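Local coordinates for oxidoreductase protein (Agrobacterium radiobacter, PDB 5UI9) that probably catalyses NAD-dependent oxidation or reduction of a small hydroxy compound, as a member of the GFO/IDH/MocA family that binds NAD+ and 2,3-dihydroxy-2-methylpropanoic acid, at residues Glu239-Thr244 with His289-Ser294; Ser157-Phe162 with Ser285-Asn290; Pro99-Leu104 with Lys108-Thr113; Ile73-Thr76 with Ala82-Glu85. One frame throughout, in Å; residues are numbered along the deposited sequence.

Interaction 1: residues Glu239-Thr244 with His289-Ser294; sequences EPFPET and HNIQES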
# COMPACT_ATOMS: atom_id res chain seq x y z
N GLU A 239 -12.74 -1.98 14.99
CA GLU A 239 -13.29 -2.33 13.68
C GLU A 239 -13.56 -1.06 12.86
O GLU A 239 -14.43 -0.27 13.23
CB GLU A 239 -14.59 -3.15 13.84
CG GLU A 239 -15.32 -3.51 12.55
CD GLU A 239 -14.40 -4.06 11.47
OE1 GLU A 239 -13.72 -5.08 11.73
OE2 GLU A 239 -14.36 -3.47 10.37
N PRO A 240 -12.82 -0.86 11.74
CA PRO A 240 -13.02 0.38 10.98
C PRO A 240 -14.22 0.43 10.02
O PRO A 240 -14.44 1.49 9.42
CB PRO A 240 -11.72 0.49 10.18
CG PRO A 240 -11.36 -0.92 9.92
CD PRO A 240 -11.71 -1.65 11.19
N PHE A 241 -14.97 -0.67 9.84
CA PHE A 241 -16.07 -0.71 8.86
C PHE A 241 -17.02 0.49 9.04
O PHE A 241 -17.42 0.76 10.18
CB PHE A 241 -16.86 -2.03 8.98
CG PHE A 241 -18.03 -2.16 8.04
CD1 PHE A 241 -19.29 -1.67 8.39
CD2 PHE A 241 -17.88 -2.76 6.79
CE1 PHE A 241 -20.37 -1.78 7.53
CE2 PHE A 241 -18.96 -2.86 5.92
CZ PHE A 241 -20.21 -2.38 6.29
N PRO A 242 -17.40 1.22 7.97
CA PRO A 242 -17.05 0.98 6.57
C PRO A 242 -16.13 2.08 6.02
O PRO A 242 -16.37 2.62 4.92
CB PRO A 242 -18.42 1.06 5.90
CG PRO A 242 -19.09 2.16 6.66
CD PRO A 242 -18.52 2.16 8.06
N GLU A 243 -15.10 2.43 6.78
CA GLU A 243 -14.22 3.51 6.41
C GLU A 243 -13.17 3.06 5.41
O GLU A 243 -12.52 2.02 5.60
CB GLU A 243 -13.49 4.06 7.65
CG GLU A 243 -14.41 4.68 8.68
CD GLU A 243 -13.70 4.90 10.00
OE1 GLU A 243 -14.24 4.50 11.05
OE2 GLU A 243 -12.59 5.45 9.99
N THR A 244 -12.98 3.87 4.37
CA THR A 244 -11.87 3.75 3.44
C THR A 244 -10.79 4.77 3.83
O THR A 244 -11.07 5.98 3.88
CB THR A 244 -12.34 4.01 1.99
OG1 THR A 244 -13.38 3.08 1.63
CG2 THR A 244 -11.16 3.87 1.00
N HIS A 289 -23.99 4.06 9.13
CA HIS A 289 -24.41 5.45 8.99
C HIS A 289 -23.69 6.25 7.89
O HIS A 289 -24.33 7.06 7.21
CB HIS A 289 -24.42 6.18 10.34
CG HIS A 289 -23.10 6.26 11.03
ND1 HIS A 289 -22.42 7.45 11.19
CD2 HIS A 289 -22.34 5.32 11.65
CE1 HIS A 289 -21.30 7.23 11.86
NE2 HIS A 289 -21.22 5.94 12.14
N ASN A 290 -22.40 6.01 7.69
CA ASN A 290 -21.65 6.67 6.61
C ASN A 290 -22.22 6.31 5.24
O ASN A 290 -22.44 7.19 4.41
CB ASN A 290 -20.16 6.31 6.69
CG ASN A 290 -19.30 7.08 5.70
OD1 ASN A 290 -19.70 8.11 5.15
ND2 ASN A 290 -18.10 6.58 5.46
N ILE A 291 -22.46 5.02 5.01
CA ILE A 291 -23.05 4.52 3.75
C ILE A 291 -24.47 5.05 3.61
O ILE A 291 -24.88 5.51 2.53
CB ILE A 291 -23.02 2.97 3.68
CG1 ILE A 291 -21.57 2.47 3.58
CG2 ILE A 291 -23.85 2.45 2.51
CD1 ILE A 291 -21.42 0.96 3.70
N GLN A 292 -25.22 5.00 4.70
CA GLN A 292 -26.61 5.45 4.71
C GLN A 292 -26.78 6.92 4.32
O GLN A 292 -27.68 7.25 3.55
CB GLN A 292 -27.25 5.14 6.06
CG GLN A 292 -27.52 3.64 6.22
CD GLN A 292 -27.88 3.25 7.64
OE1 GLN A 292 -27.27 3.72 8.60
NE2 GLN A 292 -28.86 2.37 7.78
N GLU A 293 -25.90 7.80 4.83
CA GLU A 293 -25.88 9.20 4.40
C GLU A 293 -25.63 9.31 2.89
O GLU A 293 -26.29 10.10 2.22
CB GLU A 293 -24.81 10.02 5.13
CG GLU A 293 -24.87 11.51 4.79
CD GLU A 293 -23.79 12.34 5.46
OE1 GLU A 293 -22.76 11.80 5.88
OE2 GLU A 293 -23.98 13.57 5.57
N SER A 294 -24.68 8.52 2.38
CA SER A 294 -24.33 8.59 0.96
C SER A 294 -25.45 8.12 0.03
O SER A 294 -25.51 8.53 -1.12
CB SER A 294 -23.04 7.81 0.69
OG SER A 294 -23.24 6.42 0.70
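Beside the pocket for NAD and the bound dihydroxy acid, where the first turn of helix 289-308 meets the loop between strands 225-231 and 245-250, Pro242 and Ile291 make the main contact. The CD1 methyl of Ile291 lies 3.7 Å from Pro242 CB and also reaches CG of the proline ring, with CG1 following behind it. Ile291 sets CG1 beside its backbone N (chi1 -67°), and the nearly straight chain beyond carries CD1 out to the loop. The same methyl comes obliquely to the Phe241 ring, 4.4 Å from its CZ. A cis peptide joins Phe241 to Pro242 and folds the pair together: Pro242 CB sits 3.6 Å above the plane of the Phe241 ring, over its centre. Asn290 adds a looser touch, its CB 4.3 Å from Pro242 CG. Within the loop, Phe241 N donates to Glu239 OE2 at 2.9 Å, from the anti side and tilted about 20° out of the carboxylate plane; that oxygen also bonds Ser157 OG. Ile291 touches both ligands. No hydrogen bond joins the two segments, so the loop meets this pocket residue through buried van der Waals packing, while Glu239 directs its polar bonds within the loop and to Ser157 and Gly158.

Interaction 2: residues Ser157-Phe162 with Ser285-Asn290; sequences SGFDVF and SRPWHN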
# COMPACT_ATOMS: atom_id res chain seq x y z
N SER A 157 -11.02 -4.74 6.87
CA SER A 157 -12.10 -4.93 7.83
C SER A 157 -12.19 -6.38 8.27
O SER A 157 -11.75 -7.28 7.55
CB SER A 157 -13.43 -4.53 7.19
OG SER A 157 -14.51 -4.71 8.09
N GLY A 158 -12.74 -6.59 9.46
CA GLY A 158 -13.14 -7.91 9.95
C GLY A 158 -14.63 -7.98 10.24
O GLY A 158 -15.07 -8.85 10.99
N PHE A 159 -15.41 -7.08 9.63
CA PHE A 159 -16.85 -6.96 9.90
C PHE A 159 -17.60 -8.13 9.28
O PHE A 159 -17.30 -8.55 8.17
CB PHE A 159 -17.38 -5.63 9.33
CG PHE A 159 -18.83 -5.37 9.62
CD1 PHE A 159 -19.25 -5.02 10.90
CD2 PHE A 159 -19.78 -5.45 8.60
CE1 PHE A 159 -20.60 -4.77 11.17
CE2 PHE A 159 -21.12 -5.21 8.86
CZ PHE A 159 -21.53 -4.87 10.14
N ASP A 160 -18.61 -8.63 10.01
CA ASP A 160 -19.44 -9.73 9.54
C ASP A 160 -20.51 -9.20 8.56
O ASP A 160 -21.69 -9.07 8.92
CB ASP A 160 -20.06 -10.46 10.75
CG ASP A 160 -20.90 -11.68 10.36
OD1 ASP A 160 -20.85 -12.14 9.20
OD2 ASP A 160 -21.62 -12.18 11.25
N VAL A 161 -20.08 -8.90 7.33
CA VAL A 161 -21.00 -8.55 6.22
C VAL A 161 -21.89 -9.71 5.79
O VAL A 161 -22.91 -9.49 5.15
CB VAL A 161 -20.27 -8.08 4.93
CG1 VAL A 161 -19.83 -6.64 5.04
CG2 VAL A 161 -19.12 -9.01 4.54
N PHE A 162 -21.47 -10.93 6.12
CA PHE A 162 -22.17 -12.15 5.69
C PHE A 162 -23.51 -12.35 6.40
O PHE A 162 -24.37 -13.03 5.85
CB PHE A 162 -21.26 -13.38 5.89
CG PHE A 162 -19.88 -13.21 5.30
CD1 PHE A 162 -19.69 -13.20 3.93
CD2 PHE A 162 -18.78 -13.02 6.13
CE1 PHE A 162 -18.43 -13.04 3.39
CE2 PHE A 162 -17.51 -12.85 5.59
CZ PHE A 162 -17.33 -12.86 4.22
N SER A 285 -28.20 3.64 11.38
CA SER A 285 -27.75 2.73 12.44
C SER A 285 -26.26 2.55 12.34
O SER A 285 -25.75 2.22 11.27
CB SER A 285 -28.38 1.35 12.29
OG SER A 285 -29.78 1.40 12.39
N ARG A 286 -25.56 2.73 13.46
CA ARG A 286 -24.14 2.38 13.53
C ARG A 286 -24.01 0.86 13.28
O ARG A 286 -24.83 0.11 13.80
CB ARG A 286 -23.56 2.75 14.90
CG ARG A 286 -23.59 4.24 15.20
CD ARG A 286 -22.98 4.55 16.57
NE ARG A 286 -22.93 5.99 16.83
CZ ARG A 286 -22.06 6.85 16.28
NH1 ARG A 286 -21.14 6.45 15.41
NH2 ARG A 286 -22.12 8.13 16.61
N PRO A 287 -23.05 0.39 12.48
CA PRO A 287 -22.00 1.19 11.85
C PRO A 287 -22.26 1.53 10.36
O PRO A 287 -21.32 1.87 9.65
CB PRO A 287 -20.80 0.24 11.95
CG PRO A 287 -21.41 -1.10 11.70
CD PRO A 287 -22.80 -1.05 12.29
N TRP A 288 -23.50 1.45 9.90
CA TRP A 288 -23.83 1.71 8.48
C TRP A 288 -24.05 3.19 8.13
O TRP A 288 -24.28 3.52 6.96
CB TRP A 288 -25.08 0.93 8.08
CG TRP A 288 -24.85 -0.53 8.04
CD1 TRP A 288 -24.99 -1.41 9.07
CD2 TRP A 288 -24.45 -1.29 6.91
NE1 TRP A 288 -24.70 -2.68 8.65
CE2 TRP A 288 -24.36 -2.64 7.32
CE3 TRP A 288 -24.17 -0.97 5.57
CZ2 TRP A 288 -23.99 -3.67 6.45
CZ3 TRP A 288 -23.80 -2.00 4.70
CH2 TRP A 288 -23.72 -3.33 5.15
N HIS A 289 -23.99 4.06 9.13
CA HIS A 289 -24.41 5.45 8.99
C HIS A 289 -23.69 6.25 7.89
O HIS A 289 -24.33 7.06 7.21
CB HIS A 289 -24.42 6.18 10.34
CG HIS A 289 -23.10 6.26 11.03
ND1 HIS A 289 -22.42 7.45 11.19
CD2 HIS A 289 -22.34 5.32 11.65
CE1 HIS A 289 -21.30 7.23 11.86
NE2 HIS A 289 -21.22 5.94 12.14
N ASN A 290 -22.40 6.01 7.69
CA ASN A 290 -21.65 6.67 6.61
C ASN A 290 -22.22 6.31 5.24
O ASN A 290 -22.44 7.19 4.41
CB ASN A 290 -20.16 6.31 6.69
CG ASN A 290 -19.30 7.08 5.70
OD1 ASN A 290 -19.70 8.11 5.15
ND2 ASN A 290 -18.10 6.58 5.46
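Phe159 and Pro287 bring the two backbones closest, yet their CA atoms are still 9.8 Å apart, so rings alone span the distance between the bend after strand 148-156 and the approach to helix 289-308. The Phe159 side chain, with CG anti to the backbone N (chi1 -177°), extends across this interval and places the far end of its ring against two neighbours. Pro287 comes to one side of that end, its CG 3.8 Å from Phe159 CE1 and slightly farther from CZ. Trp288 comes to the other corner, its CZ2 4.1 Å from Phe159 CE2, while NE1 passes equally near CZ. The indole is steeply turned: its five-membered ring and the phenyl ring have planes at 78° and centroids 5.9 Å apart, an oblique pairing.

Each side is shaped by its own backbone. Ser157 OG accepts from Phe159 N at 3.0 Å, closing an ST turn that ends at the phenylalanine; on the other segment a cis peptide precedes Pro287, and Trp288 N bonds to Ser285 O at 2.7 Å, holding the turn that presents both rings. Phe241 joins the cluster from outside, stacked on Phe159 and edge-to-face with Trp288. Trp288 also touches the bound dihydroxy acid and belongs to its pocket. With no hydrogen bond between the segments, the contact depends on carbon surfaces and ring shape, and Phe159 and Phe241 pack against the Trp288 indole, consistent with a second shell that helps to position it beside the ligand.

Interaction 3: residues Pro99-Leu104 with Lys108-Thr113; sequences PFAKSL and KAMVRT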
# COMPACT_ATOMS: atom_id res chain seq x y z
N PRO A 99 -23.02 -4.78 -7.95
CA PRO A 99 -22.23 -4.67 -9.18
C PRO A 99 -23.15 -4.42 -10.39
O PRO A 99 -24.20 -5.05 -10.50
CB PRO A 99 -21.59 -6.06 -9.32
CG PRO A 99 -21.92 -6.82 -8.07
CD PRO A 99 -23.15 -6.18 -7.50
N PHE A 100 -22.73 -3.51 -11.27
CA PHE A 100 -23.55 -3.07 -12.41
C PHE A 100 -24.09 -4.27 -13.19
O PHE A 100 -25.31 -4.44 -13.34
CB PHE A 100 -22.71 -2.12 -13.29
CG PHE A 100 -23.46 -1.45 -14.42
CD1 PHE A 100 -24.85 -1.34 -14.46
CD2 PHE A 100 -22.72 -0.85 -15.43
CE1 PHE A 100 -25.48 -0.69 -15.52
CE2 PHE A 100 -23.34 -0.19 -16.48
CZ PHE A 100 -24.72 -0.12 -16.53
N ALA A 101 -23.17 -5.11 -13.64
CA ALA A 101 -23.47 -6.30 -14.44
C ALA A 101 -22.58 -7.46 -14.02
O ALA A 101 -21.69 -7.30 -13.18
CB ALA A 101 -23.26 -5.99 -15.91
N LYS A 102 -22.84 -8.63 -14.62
CA LYS A 102 -22.00 -9.81 -14.43
C LYS A 102 -20.67 -9.72 -15.18
O LYS A 102 -19.70 -10.35 -14.78
CB LYS A 102 -22.75 -11.08 -14.88
CG LYS A 102 -23.90 -11.47 -13.97
CD LYS A 102 -24.65 -12.69 -14.49
CE LYS A 102 -25.19 -13.54 -13.35
NZ LYS A 102 -26.28 -14.46 -13.79
N SER A 103 -20.65 -8.96 -16.28
CA SER A 103 -19.43 -8.77 -17.07
C SER A 103 -19.43 -7.39 -17.72
O SER A 103 -20.46 -6.71 -17.78
CB SER A 103 -19.33 -9.85 -18.15
OG SER A 103 -20.36 -9.71 -19.12
N LEU A 104 -18.25 -6.97 -18.19
CA LEU A 104 -18.10 -5.69 -18.88
C LEU A 104 -18.95 -5.65 -20.15
O LEU A 104 -19.54 -4.62 -20.48
CB LEU A 104 -16.62 -5.43 -19.20
CG LEU A 104 -16.28 -4.07 -19.80
CD1 LEU A 104 -16.72 -2.93 -18.90
CD2 LEU A 104 -14.79 -3.97 -20.10
N LYS A 108 -21.72 -2.91 -21.01
CA LYS A 108 -21.71 -2.13 -22.26
C LYS A 108 -23.04 -2.19 -23.01
O LYS A 108 -23.51 -1.16 -23.51
CB LYS A 108 -20.61 -2.60 -23.20
CG LYS A 108 -19.20 -2.15 -22.84
CD LYS A 108 -18.23 -2.67 -23.89
CE LYS A 108 -16.78 -2.48 -23.48
NZ LYS A 108 -15.88 -3.30 -24.34
N ALA A 109 -23.64 -3.38 -23.10
CA ALA A 109 -24.94 -3.54 -23.78
C ALA A 109 -26.04 -2.78 -23.05
O ALA A 109 -26.89 -2.14 -23.69
CB ALA A 109 -25.31 -5.01 -23.92
N MET A 110 -26.01 -2.82 -21.71
CA MET A 110 -26.97 -2.07 -20.89
C MET A 110 -26.85 -0.56 -21.11
O MET A 110 -27.86 0.14 -21.23
CB MET A 110 -26.78 -2.41 -19.39
CG MET A 110 -27.22 -3.82 -19.02
SD MET A 110 -26.35 -4.48 -17.58
CE MET A 110 -27.18 -3.59 -16.27
N VAL A 111 -25.61 -0.08 -21.17
CA VAL A 111 -25.33 1.33 -21.45
C VAL A 111 -25.82 1.69 -22.86
O VAL A 111 -26.45 2.74 -23.04
CB VAL A 111 -23.83 1.67 -21.27
CG1 VAL A 111 -23.49 3.07 -21.78
CG2 VAL A 111 -23.46 1.56 -19.80
N ARG A 112 -25.54 0.83 -23.84
CA ARG A 112 -25.91 1.07 -25.24
C ARG A 112 -27.44 1.14 -25.42
O ARG A 112 -27.94 2.05 -26.11
CB ARG A 112 -25.31 -0.00 -26.16
CG ARG A 112 -25.37 0.34 -27.65
N THR A 113 -28.16 0.21 -24.80
CA THR A 113 -29.62 0.17 -24.88
C THR A 113 -30.27 1.42 -24.29
O THR A 113 -31.23 1.94 -24.84
CB THR A 113 -30.21 -1.07 -24.16
OG1 THR A 113 -29.45 -2.23 -24.51
CG2 THR A 113 -31.67 -1.28 -24.56
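Phe100 and Met110 form the apolar centre, their side chains coming from opposite directions. The Met110 methyl, CE, approaches Phe100 CE1 to 3.4 Å, a close carbon contact, and its sulfur completes a Met-aromatic interaction: SD stands 4.8 Å from the ring centroid, 26° off the ring normal. A bend at the last torsion of the methionine (chi3 76°) turns the methyl back to the ring, while SD packs 3.8 Å from Ala101 CB. Val111 arrives differently, crossing Phe100 at about a right angle and setting its CG2 methyl at the ring edge, near the ring plane and 3.8 Å from CE2. Helix 316-335 adds to this core, with Leu320 touching Val111 and Asn319 touching Phe100.

Farther out, Leu104 and Lys108 lie one helical turn apart. The extended lysine chain runs past the leucine, its CE 4.0 Å from Leu104 CG, so the methylenes give apolar cover while the ammonium group goes on to the carbonyl O of Met344. Beneath these side chains the backbone bond from Lys108 N to Leu104 O, 2.8 Å long with an N-H...O angle of 164°, closes the first turn. Ser103 stands at the N-cap and its OG accepts from Asp106 N; Leu104 N is itself bonded to Glu327 OE1. This is a capped start of a Rossmann-fold helix: the loop after strand 94-97, with Pro99 touching NAD at its beginning, folds back so that Phe100 and Ala101 pack against helix 104-116.

Interaction 4: residues Ile73-Thr76 with Ala82-Glu85; sequences IATT and ALVE. With NAD (nicotinamide-adenine-dinucleotide), chain C.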
# COMPACT_ATOMS: atom_id res chain seq x y z
N ILE A 73 -33.46 -0.03 -9.22
CA ILE A 73 -33.21 -1.47 -9.22
C ILE A 73 -32.22 -1.79 -8.10
O ILE A 73 -31.02 -1.49 -8.20
CB ILE A 73 -32.68 -1.93 -10.60
CG1 ILE A 73 -33.73 -1.64 -11.69
CG2 ILE A 73 -32.33 -3.41 -10.58
CD1 ILE A 73 -33.15 -1.46 -13.08
N ALA A 74 -32.74 -2.40 -7.02
CA ALA A 74 -31.94 -2.81 -5.87
C ALA A 74 -31.87 -4.34 -5.69
O ALA A 74 -31.67 -4.84 -4.58
CB ALA A 74 -32.49 -2.16 -4.61
N THR A 75 -32.03 -5.08 -6.79
CA THR A 75 -31.88 -6.53 -6.76
C THR A 75 -30.40 -6.89 -6.78
O THR A 75 -29.54 -6.03 -6.99
CB THR A 75 -32.55 -7.22 -7.96
OG1 THR A 75 -31.91 -6.82 -9.18
CG2 THR A 75 -34.03 -6.88 -8.04
N THR A 76 -30.11 -8.17 -6.58
CA THR A 76 -28.76 -8.70 -6.80
C THR A 76 -28.45 -8.70 -8.31
O THR A 76 -29.34 -8.52 -9.14
CB THR A 76 -28.58 -10.10 -6.19
OG1 THR A 76 -29.60 -10.98 -6.68
CG2 THR A 76 -28.66 -10.02 -4.67
N ALA A 82 -31.56 -7.58 -17.38
CA ALA A 82 -32.95 -7.69 -17.82
C ALA A 82 -33.78 -6.50 -17.35
O ALA A 82 -34.56 -5.96 -18.13
CB ALA A 82 -33.57 -9.00 -17.32
N LEU A 83 -33.60 -6.07 -16.10
CA LEU A 83 -34.39 -4.97 -15.55
C LEU A 83 -34.05 -3.62 -16.19
O LEU A 83 -34.95 -2.81 -16.42
CB LEU A 83 -34.29 -4.92 -14.03
CG LEU A 83 -34.96 -6.11 -13.34
CD1 LEU A 83 -34.56 -6.17 -11.87
CD2 LEU A 83 -36.48 -6.09 -13.49
N VAL A 84 -32.77 -3.40 -16.50
CA VAL A 84 -32.35 -2.21 -17.24
C VAL A 84 -32.91 -2.23 -18.67
O VAL A 84 -33.35 -1.19 -19.17
CB VAL A 84 -30.81 -2.05 -17.25
CG1 VAL A 84 -30.36 -0.96 -18.22
CG2 VAL A 84 -30.32 -1.72 -15.85
N GLU A 85 -32.89 -3.39 -19.31
CA GLU A 85 -33.48 -3.56 -20.64
C GLU A 85 -34.99 -3.28 -20.67
O GLU A 85 -35.48 -2.65 -21.61
CB GLU A 85 -33.16 -4.96 -21.21
CG GLU A 85 -31.70 -5.09 -21.67
CD GLU A 85 -31.23 -6.52 -21.90
OE1 GLU A 85 -31.95 -7.50 -21.58
OE2 GLU A 85 -30.11 -6.68 -22.43
PA NAD C . -30.95 -9.18 -1.02
O1A NAD C . -30.87 -10.60 -1.54
O2A NAD C . -31.11 -8.91 0.45
O5B NAD C . -32.13 -8.43 -1.79
C5B NAD C . -32.45 -8.68 -3.16
C4B NAD C . -33.96 -8.69 -3.27
O4B NAD C . -34.32 -8.64 -4.65
C3B NAD C . -34.58 -9.96 -2.70
O3B NAD C . -35.64 -9.61 -1.79
C2B NAD C . -35.09 -10.74 -3.91
O2B NAD C . -36.31 -11.43 -3.62
C1B NAD C . -35.31 -9.63 -4.93
N9A NAD C . -35.16 -9.98 -6.36
C8A NAD C . -34.14 -10.63 -6.96
N7A NAD C . -34.37 -10.73 -8.30
C5A NAD C . -35.54 -10.11 -8.57
C6A NAD C . -36.37 -9.84 -9.77
N6A NAD C . -36.00 -10.25 -11.00
N1A NAD C . -37.53 -9.16 -9.59
C2A NAD C . -37.94 -8.74 -8.38
N3A NAD C . -37.23 -8.95 -7.26
C4A NAD C . -36.05 -9.62 -7.29
O3 NAD C . -29.66 -8.38 -1.57
PN NAD C . -29.05 -7.06 -0.85
O1N NAD C . -28.11 -7.47 0.25
O2N NAD C . -30.17 -6.10 -0.55
O5D NAD C . -28.15 -6.53 -2.06
C5D NAD C . -28.77 -6.13 -3.28
C4D NAD C . -27.75 -5.36 -4.10
O4D NAD C . -27.35 -4.21 -3.35
C3D NAD C . -26.50 -6.18 -4.38
O3D NAD C . -26.16 -6.08 -5.77
C2D NAD C . -25.43 -5.58 -3.49
O2D NAD C . -24.13 -5.59 -4.09
C1D NAD C . -25.93 -4.15 -3.30
N1N NAD C . -25.49 -3.48 -2.06
C2N NAD C . -25.03 -2.22 -2.18
C3N NAD C . -24.59 -1.48 -1.08
C7N NAD C . -24.10 -0.08 -1.31
O7N NAD C . -24.62 0.60 -2.19
N7N NAD C . -23.11 0.41 -0.57
C4N NAD C . -24.63 -2.08 0.18
C5N NAD C . -25.11 -3.39 0.29
C6N NAD C . -25.55 -4.07 -0.84
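Ile73 closes strand 70-73 of the Rossmann fold, and its side chain lies against Leu83 and Val84 of the following helix, 80-89. Its CD1 rests 3.8 Å from Leu83 CB and 4.0 Å from Val84 CG2, while the other branch, CG2, meets Leu83 CD1. With CG1 beside the backbone N (chi1 -61°), the two branches straddle the base and the tip of the leucine as the side chains cross. Thr75 reaches Leu83 tip to tip, OG1 against CD1 at 3.8 Å, and this hydroxyl is hydrogen-bonded to Ser79 OG. No hydrogen bond links the two segments.

The turn from strand to helix is also the cofactor-binding edge. Ala74 O approaches C5D of NAD to 3.4 Å and Thr75 O approaches C4D, both on the ribose beside the nicotinamide. Thr76 CG2 lies by the bridging pyrophosphate oxygen O3. His80 NE2 bonds to Thr75 O, and backbone bonds tie Ile73 to Ile95 and Gln97, and Ala74, just past the strand end, to Ile11. Thr75 thus divides its side chain between protein and cofactor: while OG1 faces Leu83, its CG2 methyl packs on the adenine, 3.5 Å from C4A.

From the N terminus, interaction 4 comes first, closing the short turn from strand 70-73 into helix 80-89; interaction 3 follows in series, folding the loop after strand 94-97 onto helix 104-116. The two touch where Met110 CE meets Val84 CG2 at 3.7 Å, which joins neighbouring helices of the Rossmann domain. Interaction 2 then opens at 157-162 and closes at 285-290, a long span within which 239-244 lies. Interaction 1 runs from there to 289-294, so the pair overlap rather than strictly nest, sharing His289 and Asn290. Together they tie two loops of the mixed sheet to the start of helix 289-308 and the turn leading into it, about 25 to 28 Å from the other pair, centre to centre.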